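Local coordinates for chitin elicitor-binding protein (PDB 5JCD) that binds chitin oligosaccharides at the rice cell surface and helps to relay this fungal elicitor signal into defence responses, at residues S9-S15 / F68-G74. Sequence-based numbering, arbitrary orientation.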
ATOM      1  N   SER A   9      14.310   6.679 -13.068  1.00 34.17           N
ATOM      2  CA  SER A   9      14.144   7.362 -11.802  1.00 39.17           C
ATOM      3  C   SER A   9      13.380   8.656 -12.004  1.00 37.34           C
ATOM      4  O   SER A   9      13.630   9.386 -12.957  1.00 32.98           O
ATOM      5  CB  SER A   9      15.502   7.645 -11.187  1.00 38.52           C
ATOM      6  OG  SER A   9      15.340   8.384  -9.996  1.00 56.38           O
ATOM      7  N   GLY A  10      12.441   8.928 -11.106  1.00 39.43           N
ATOM      8  CA  GLY A  10      11.593  10.102 -11.219  1.00 37.57           C
ATOM      9  C   GLY A  10      10.279   9.789 -11.905  1.00 41.27           C
ATOM     10  O   GLY A  10       9.390  10.630 -11.949  1.00 49.58           O
ATOM     11  N   THR A  11      10.140   8.572 -12.430  1.00 42.75           N
ATOM     12  CA  THR A  11       8.884   8.163 -13.062  1.00 41.83           C
ATOM     13  C   THR A  11       7.756   8.217 -12.043  1.00 44.30           C
ATOM     14  O   THR A  11       7.881   7.749 -10.916  1.00 40.30           O
ATOM     15  CB  THR A  11       8.957   6.729 -13.635  1.00 37.51           C
ATOM     16  OG1 THR A  11       9.921   6.686 -14.692  1.00 37.01           O
ATOM     17  CG2 THR A  11       7.584   6.265 -14.168  1.00 28.87           C
ATOM     18  N   THR A  12       6.643   8.781 -12.468  1.00 42.31           N
ATOM     19  CA  THR A  12       5.480   8.862 -11.639  1.00 42.31           C
ATOM     20  C   THR A  12       4.318   8.133 -12.314  1.00 41.24           C
ATOM     21  O   THR A  12       4.117   8.295 -13.522  1.00 41.38           O
ATOM     22  CB  THR A  12       5.185  10.372 -11.353  1.00 48.06           C
ATOM     23  OG1 THR A  12       5.587  10.686 -10.010  1.00 48.78           O
ATOM     24  CG2 THR A  12       3.730  10.736 -11.588  1.00 46.42           C
ATOM     25  N   CYS A  13       3.564   7.355 -11.526  1.00 29.83           N
ATOM     26  CA  CYS A  13       2.345   6.669 -11.983  1.00 32.48           C
ATOM     27  C   CYS A  13       1.334   6.544 -10.830  1.00 37.35           C
ATOM     28  O   CYS A  13       1.606   6.956  -9.707  1.00 38.82           O
ATOM     29  CB  CYS A  13       2.655   5.271 -12.571  1.00 28.79           C
ATOM     30  SG  CYS A  13       3.396   4.026 -11.402  1.00 32.77           S
ATOM     31  N   LYS A  14       0.158   6.006 -11.132  1.00 33.35           N
ATOM     32  CA  LYS A  14      -0.859   5.736 -10.126  1.00 34.98           C
ATOM     33  C   LYS A  14      -0.793   4.282  -9.572  1.00 35.38           C
ATOM     34  O   LYS A  14      -0.787   3.325 -10.338  1.00 27.04           O
ATOM     35  CB  LYS A  14      -2.249   6.043 -10.713  1.00 32.87           C
ATOM     36  CG  LYS A  14      -3.317   6.267  -9.645  1.00 54.32           C
ATOM     37  CD  LYS A  14      -4.618   6.836 -10.224  1.00 67.32           C
ATOM     38  CE  LYS A  14      -5.648   5.768 -10.579  1.00 68.15           C
ATOM     39  NZ  LYS A  14      -5.598   5.305 -12.002  1.00 66.25           N
ATOM     40  N   SER A  15      -0.757   4.130  -8.245  1.00 34.35           N
ATOM     41  CA  SER A  15      -0.766   2.813  -7.592  1.00 23.43           C
ATOM     42  C   SER A  15      -1.814   2.803  -6.496  1.00 32.28           C
ATOM     43  O   SER A  15      -2.532   3.791  -6.305  1.00 33.54           O
ATOM     44  CB  SER A  15       0.581   2.513  -6.942  1.00 34.05           C
ATOM     45  OG  SER A  15       1.618   2.359  -7.879  1.00 37.49           O
ATOM     46  N   PHE A  68      -2.713   6.270  -4.856  1.00 33.04           N
ATOM     47  CA  PHE A  68      -1.753   7.311  -4.559  1.00 34.93           C
ATOM     48  C   PHE A  68      -0.748   7.458  -5.681  1.00 33.11           C
ATOM     49  O   PHE A  68      -0.672   6.621  -6.566  1.00 31.36           O
ATOM     50  CB  PHE A  68      -1.032   7.030  -3.225  1.00 33.60           C
ATOM     51  CG  PHE A  68      -0.323   5.703  -3.176  1.00 37.39           C
ATOM     52  CD1 PHE A  68       0.991   5.586  -3.605  1.00 37.44           C
ATOM     53  CD2 PHE A  68      -0.976   4.570  -2.696  1.00 20.07           C
ATOM     54  CE1 PHE A  68       1.632   4.364  -3.562  1.00 41.12           C
ATOM     55  CE2 PHE A  68      -0.345   3.359  -2.657  1.00 29.97           C
ATOM     56  CZ  PHE A  68       0.958   3.242  -3.084  1.00 30.73           C
ATOM     57  N   ARG A  69       0.041   8.522  -5.622  1.00 34.25           N
ATOM     58  CA  ARG A  69       1.093   8.724  -6.584  1.00 37.16           C
ATOM     59  C   ARG A  69       2.331   7.957  -6.198  1.00 37.91           C
ATOM     60  O   ARG A  69       2.849   8.107  -5.111  1.00 40.26           O
ATOM     61  CB  ARG A  69       1.407  10.210  -6.735  1.00 35.04           C
ATOM     62  CG  ARG A  69       1.841  10.588  -8.152  1.00 52.23           C
ATOM     63  CD  ARG A  69       3.010  11.558  -8.133  1.00 66.78           C
ATOM     64  NE  ARG A  69       2.704  12.719  -7.302  1.00 71.60           N
ATOM     65  CZ  ARG A  69       3.577  13.669  -6.994  1.00 76.57           C
ATOM     66  NH1 ARG A  69       4.817  13.592  -7.453  1.00 83.43           N
ATOM     67  NH2 ARG A  69       3.214  14.695  -6.235  1.00 73.84           N
ATOM     68  N   CYS A  70       2.770   7.086  -7.094  1.00 39.56           N
ATOM     69  CA  CYS A  70       3.995   6.350  -6.891  1.00 28.20           C
ATOM     70  C   CYS A  70       5.174   7.042  -7.570  1.00 35.71           C
ATOM     71  O   CYS A  70       5.064   7.548  -8.680  1.00 35.24           O
ATOM     72  CB  CYS A  70       3.840   4.943  -7.464  1.00 26.06           C
ATOM     73  SG  CYS A  70       5.304   3.914  -7.266  1.00 34.12           S
ATOM     74  N   ARG A  71       6.301   7.083  -6.880  1.00 38.37           N
ATOM     75  CA  ARG A  71       7.549   7.526  -7.480  1.00 42.29           C
ATOM     76  C   ARG A  71       8.590   6.428  -7.438  1.00 38.27           C
ATOM     77  O   ARG A  71       8.767   5.769  -6.407  1.00 42.61           O
ATOM     78  CB  ARG A  71       8.093   8.777  -6.791  1.00 46.65           C
ATOM     79  CG  ARG A  71       9.490   9.128  -7.241  1.00 48.94           C
ATOM     80  CD  ARG A  71       9.972  10.489  -6.749  1.00 53.76           C
ATOM     81  NE  ARG A  71      11.356  10.742  -7.172  1.00 60.13           N
ATOM     82  CZ  ARG A  71      11.759  11.740  -7.959  1.00 68.77           C
ATOM     83  NH1 ARG A  71      10.891  12.621  -8.453  1.00 68.82           N
ATOM     84  NH2 ARG A  71      13.048  11.854  -8.253  1.00 67.63           N
ATOM     85  N   CYS A  72       9.266   6.224  -8.567  1.00 36.89           N
ATOM     86  CA  CYS A  72      10.323   5.230  -8.662  1.00 44.34           C
ATOM     87  C   CYS A  72      11.664   5.915  -8.440  1.00 45.81           C
ATOM     88  O   CYS A  72      11.886   7.014  -8.935  1.00 41.93           O
ATOM     89  CB  CYS A  72      10.282   4.530 -10.022  1.00 42.54           C
ATOM     90  SG  CYS A  72       8.868   3.417 -10.231  1.00 50.45           S
ATOM     91  N   ASN A  73      12.531   5.315  -7.634  1.00 47.74           N
ATOM     92  CA  ASN A  73      13.865   5.884  -7.469  1.00 47.40           C
ATOM     93  C   ASN A  73      15.012   5.170  -8.173  1.00 48.20           C
ATOM     94  O   ASN A  73      16.166   5.459  -7.892  1.00 52.29           O
ATOM     95  CB  ASN A  73      14.225   6.072  -5.991  1.00 43.48           C
ATOM     96  CG  ASN A  73      14.377   4.772  -5.240  1.00 45.36           C
ATOM     97  OD1 ASN A  73      14.419   3.686  -5.818  1.00 40.01           O
ATOM     98  ND2 ASN A  73      14.535   4.887  -3.929  1.00 59.52           N
ATOM     99  N   GLY A  74      14.706   4.224  -9.047  1.00 50.94           N
ATOM    100  CA  GLY A  74      15.743   3.483  -9.748  1.00 48.07           C
ATOM    101  C   GLY A  74      15.852   2.055  -9.253  1.00 50.65           C
ATOM    102  O   GLY A  74      16.303   1.166  -9.981  1.00 45.88           O
TER
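Residues 12-15 pair with 68-72 as twisted antiparallel strands, their axes 4.7 Å apart at closest approach. C13-C70 and S15-F68 are hydrogen-bonded pairs, each joined by two reciprocal backbone bonds, while T12-R71 and K14-R69 are the non-hydrogen-bonded pairs between and beside them. Just before residue 12, where the first strand has yet to begin, G10 and T11 still bond to C72: its N gives a bond to T11 O and its O receives one from G10 N (2.9 Å, nearly straight at 173°). At the positive phi of G10 (95°) a side chain would jam against the preceding carbonyl oxygen; without one, its CA lies over the centre of the R71 guanidinium, 3.7 Å from CZ.

On the exposed face the side chain of T12 crosses that of R69: OG1 stands 3.3 Å from R69 CD and bonds weakly to C70 O, while the charged end of R69 pairs with D80. On the opposite face F68 has CG between the backbone N and the carbonyl carbon (chi1 57°), which brings the end of the ring back toward S15, whose CB lies over one ring face in a CH-pi contact, 4.3 Å from the centroid. The small S15 leaves room for this ring and sets OG 3.4 Å from C70 CB. A serine in place of F68 would probably open a gap beside S15 and strip C134 and L132 of an aromatic neighbour.

The cysteines extend the join through disulfides: C13 to C136, C70 to C134 and C72 to C5. Such an antiparallel pair, cross-linked to a CXC motif at 134-136, is characteristic of the disulfide-tied, compact ectodomains of plant LysM receptors.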